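Major capsid protein (Paramecium bursaria Chlorella virus 1, PDB 5TIQ) self-assembles as trimers into the large icosahedral capsid of the virus, forming the bulk of its glycosylated protein shell. Local coordinates at residues S56-R61 / E171-F176. Numbering follows the deposited sequence.
Sequences STQISR and EVKLYF
I59 overlaps two side chains of the neighbouring strand: its CD1 meets L174 CD1 at 4.1 Å, while CG1 lies near V172 CG1. With CG1 turned beside the backbone N (chi1 -52°), the branch also rests against the V172 carbonyl, whose oxygen accepts a hydrogen bond from I59 N (2.9 Å). T57 and L174 form the antiparallel hydrogen-bonded pair, gripped twice, with L174 N 2.8 Å from T57 O. T57 shares the buried face with L174 and F176; its OG1, bonded to the T44 carbonyl, comes to the edge of the F176 ring, 4.0 Å from CE2. V203 and V71, from strands of the facing sheet, touch the F176 side chain, as expected for the jelly-roll sandwich of this capsid family.

The other face is polar. S56 CB lies 3.6 Å from Y175 CD2, and one water joins S56 OG to K173 NZ, which the bend of the lysine chain at chi3 (66°) brings back toward Y175 OH in a weak bond. That hydroxyl also bonds E98. K173 CG crosses Q58 CB at 4.0 Å. Beside I59 and E171, a second water accepts from V172 N and lies 2.6 Å from E171 OE1. R61 NH1 bonds the L164 carbonyl, while its NE stays 4.0 Å from E171 OE2, beyond a salt bridge; the pairing is probably carried mainly by backbone bonds and inner-face apolar contacts, with waters bridging polar atoms.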
ATOM      1  N   SER A  56      25.105 -21.071 -15.711  1.00 31.47           N
ATOM      2  CA  SER A  56      25.686 -20.554 -14.483  1.00 30.89           C
ATOM      3  C   SER A  56      26.372 -19.223 -14.759  1.00 34.97           C
ATOM      4  O   SER A  56      26.649 -18.863 -15.905  1.00 36.26           O
ATOM      5  CB  SER A  56      26.681 -21.545 -13.865  1.00 35.98           C
ATOM      6  OG  SER A  56      27.863 -21.636 -14.639  1.00 43.09           O
ATOM      7  N   THR A  57      26.642 -18.496 -13.677  1.00 34.06           N
ATOM      8  CA  THR A  57      27.293 -17.196 -13.741  1.00 37.08           C
ATOM      9  C   THR A  57      28.192 -17.033 -12.525  1.00 38.65           C
ATOM     10  O   THR A  57      27.750 -17.249 -11.394  1.00 40.85           O
ATOM     11  CB  THR A  57      26.265 -16.059 -13.787  1.00 40.16           C
ATOM     12  OG1 THR A  57      25.653 -16.012 -15.082  1.00 55.77           O
ATOM     13  CG2 THR A  57      26.926 -14.726 -13.491  1.00 30.18           C
ATOM     14  N   GLN A  58      29.447 -16.665 -12.762  1.00 34.10           N
ATOM     15  CA  GLN A  58      30.364 -16.284 -11.695  1.00 35.43           C
ATOM     16  C   GLN A  58      30.420 -14.763 -11.627  1.00 33.17           C
ATOM     17  O   GLN A  58      30.847 -14.113 -12.588  1.00 39.64           O
ATOM     18  CB  GLN A  58      31.754 -16.872 -11.933  1.00 36.61           C
ATOM     19  CG  GLN A  58      32.770 -16.527 -10.859  1.00 36.45           C
ATOM     20  CD  GLN A  58      34.120 -17.154 -11.127  1.00 47.08           C
ATOM     21  OE1 GLN A  58      35.155 -16.496 -11.032  1.00 51.17           O
ATOM     22  NE2 GLN A  58      34.116 -18.438 -11.467  1.00 51.94           N
ATOM     23  N   ILE A  59      29.990 -14.204 -10.494  1.00 31.79           N
ATOM     24  CA  ILE A  59      29.882 -12.754 -10.356  1.00 32.79           C
ATOM     25  C   ILE A  59      31.259 -12.126 -10.518  1.00 32.45           C
ATOM     26  O   ILE A  59      32.210 -12.484  -9.811  1.00 33.78           O
ATOM     27  CB  ILE A  59      29.257 -12.381  -9.007  1.00 30.00           C
ATOM     28  CG1 ILE A  59      27.946 -13.138  -8.782  1.00 31.11           C
ATOM     29  CG2 ILE A  59      29.021 -10.882  -8.926  1.00 26.75           C
ATOM     30  CD1 ILE A  59      26.871 -12.817  -9.784  1.00 36.26           C
ATOM     31  N   SER A  60      31.374 -11.191 -11.456  1.00 28.62           N
ATOM     32  CA  SER A  60      32.626 -10.475 -11.643  1.00 30.67           C
ATOM     33  C   SER A  60      32.855  -9.499 -10.490  1.00 31.78           C
ATOM     34  O   SER A  60      31.919  -9.034  -9.834  1.00 31.50           O
ATOM     35  CB  SER A  60      32.623  -9.729 -12.978  1.00 29.46           C
ATOM     36  OG  SER A  60      31.550  -8.804 -13.038  1.00 36.08           O
ATOM     37  N   ARG A  61      34.123  -9.179 -10.256  1.00 36.40           N
ATOM     38  CA  ARG A  61      34.520  -8.381  -9.097  1.00 43.25           C
ATOM     39  C   ARG A  61      34.788  -6.932  -9.500  1.00 41.59           C
ATOM     40  O   ARG A  61      35.898  -6.412  -9.394  1.00 47.67           O
ATOM     41  CB  ARG A  61      35.734  -9.009  -8.422  1.00 49.05           C
ATOM     42  CG  ARG A  61      35.501 -10.452  -8.025  1.00 51.76           C
ATOM     43  CD  ARG A  61      36.636 -11.003  -7.192  1.00 59.81           C
ATOM     44  NE  ARG A  61      36.153 -12.054  -6.303  1.00 63.81           N
ATOM     45  CZ  ARG A  61      35.704 -11.835  -5.073  1.00 60.22           C
ATOM     46  NH1 ARG A  61      35.686 -10.603  -4.582  1.00 57.67           N
ATOM     47  NH2 ARG A  61      35.276 -12.848  -4.334  1.00 61.81           N
ATOM     48  N   GLU A 171      34.715 -17.438  -4.687  1.00 35.58           N
ATOM     49  CA  GLU A 171      33.894 -16.949  -5.780  1.00 35.58           C
ATOM     50  C   GLU A 171      32.419 -17.076  -5.423  1.00 35.95           C
ATOM     51  O   GLU A 171      32.009 -17.976  -4.684  1.00 37.85           O
ATOM     52  CB  GLU A 171      34.194 -17.716  -7.069  1.00 39.58           C
ATOM     53  CG  GLU A 171      35.608 -17.511  -7.604  1.00 50.97           C
ATOM     54  CD  GLU A 171      35.892 -16.071  -8.004  1.00 60.70           C
ATOM     55  OE1 GLU A 171      34.946 -15.364  -8.413  1.00 63.78           O
ATOM     56  OE2 GLU A 171      37.065 -15.648  -7.913  1.00 64.52           O
ATOM     57  N   VAL A 172      31.623 -16.149  -5.946  1.00 34.32           N
ATOM     58  CA  VAL A 172      30.178 -16.135  -5.750  1.00 31.49           C
ATOM     59  C   VAL A 172      29.531 -16.480  -7.083  1.00 33.09           C
ATOM     60  O   VAL A 172      29.728 -15.772  -8.078  1.00 32.84           O
ATOM     61  CB  VAL A 172      29.692 -14.775  -5.233  1.00 27.23           C
ATOM     62  CG1 VAL A 172      28.196 -14.817  -4.944  1.00 26.57           C
ATOM     63  CG2 VAL A 172      30.478 -14.378  -4.000  1.00 27.20           C
ATOM     64  N   LYS A 173      28.767 -17.567  -7.108  1.00 28.28           N
ATOM     65  CA  LYS A 173      28.204 -18.075  -8.347  1.00 32.79           C
ATOM     66  C   LYS A 173      26.703 -18.272  -8.206  1.00 33.23           C
ATOM     67  O   LYS A 173      26.187 -18.513  -7.110  1.00 34.36           O
ATOM     68  CB  LYS A 173      28.865 -19.395  -8.771  1.00 36.47           C
ATOM     69  CG  LYS A 173      30.354 -19.273  -9.056  1.00 35.96           C
ATOM     70  CD  LYS A 173      30.928 -20.587  -9.544  1.00 36.46           C
ATOM     71  CE  LYS A 173      30.341 -20.961 -10.894  1.00 44.79           C
ATOM     72  NZ  LYS A 173      30.955 -22.199 -11.449  1.00 48.16           N
ATOM     73  N   LEU A 174      26.008 -18.146  -9.332  1.00 32.38           N
ATOM     74  CA  LEU A 174      24.582 -18.420  -9.431  1.00 30.31           C
ATOM     75  C   LEU A 174      24.376 -19.511 -10.469  1.00 31.31           C
ATOM     76  O   LEU A 174      24.921 -19.429 -11.574  1.00 33.34           O
ATOM     77  CB  LEU A 174      23.798 -17.161  -9.815  1.00 29.21           C
ATOM     78  CG  LEU A 174      23.712 -16.031  -8.789  1.00 28.25           C
ATOM     79  CD1 LEU A 174      23.228 -14.758  -9.454  1.00 30.08           C
ATOM     80  CD2 LEU A 174      22.775 -16.420  -7.661  1.00 25.91           C
ATOM     81  N   TYR A 175      23.598 -20.528 -10.113  1.00 29.09           N
ATOM     82  CA  TYR A 175      23.295 -21.642 -11.003  1.00 31.71           C
ATOM     83  C   TYR A 175      21.814 -21.604 -11.343  1.00 35.06           C
ATOM     84  O   TYR A 175      20.966 -21.668 -10.446  1.00 35.73           O
ATOM     85  CB  TYR A 175      23.672 -22.979 -10.365  1.00 29.92           C
ATOM     86  CG  TYR A 175      25.149 -23.121 -10.087  1.00 30.58           C
ATOM     87  CD1 TYR A 175      25.692 -22.686  -8.886  1.00 31.62           C
ATOM     88  CD2 TYR A 175      26.003 -23.687 -11.026  1.00 31.28           C
ATOM     89  CE1 TYR A 175      27.041 -22.811  -8.624  1.00 37.21           C
ATOM     90  CE2 TYR A 175      27.357 -23.818 -10.774  1.00 31.76           C
ATOM     91  CZ  TYR A 175      27.870 -23.377  -9.570  1.00 38.51           C
ATOM     92  OH  TYR A 175      29.213 -23.500  -9.308  1.00 40.83           O
ATOM     93  N   PHE A 176      21.509 -21.484 -12.631  1.00 33.94           N
ATOM     94  CA  PHE A 176      20.144 -21.379 -13.116  1.00 33.16           C
ATOM     95  C   PHE A 176      19.751 -22.655 -13.847  1.00 38.24           C
ATOM     96  O   PHE A 176      20.539 -23.206 -14.623  1.00 44.94           O
ATOM     97  CB  PHE A 176      19.987 -20.182 -14.059  1.00 31.59           C
ATOM     98  CG  PHE A 176      20.518 -18.892 -13.502  1.00 31.80           C
ATOM     99  CD1 PHE A 176      19.705 -18.060 -12.747  1.00 34.43           C
ATOM    100  CD2 PHE A 176      21.828 -18.507 -13.740  1.00 28.49           C
ATOM    101  CE1 PHE A 176      20.190 -16.868 -12.238  1.00 34.83           C
ATOM    102  CE2 PHE A 176      22.321 -17.319 -13.233  1.00 30.15           C
ATOM    103  CZ  PHE A 176      21.500 -16.497 -12.482  1.00 35.64           C
TER
HETATM  104  O   HOH W   1      29.828 -23.531 -13.557  1.00 49.22           O
HETATM  105  O   HOH W   2      32.767 -14.117  -7.690  1.00 40.64           O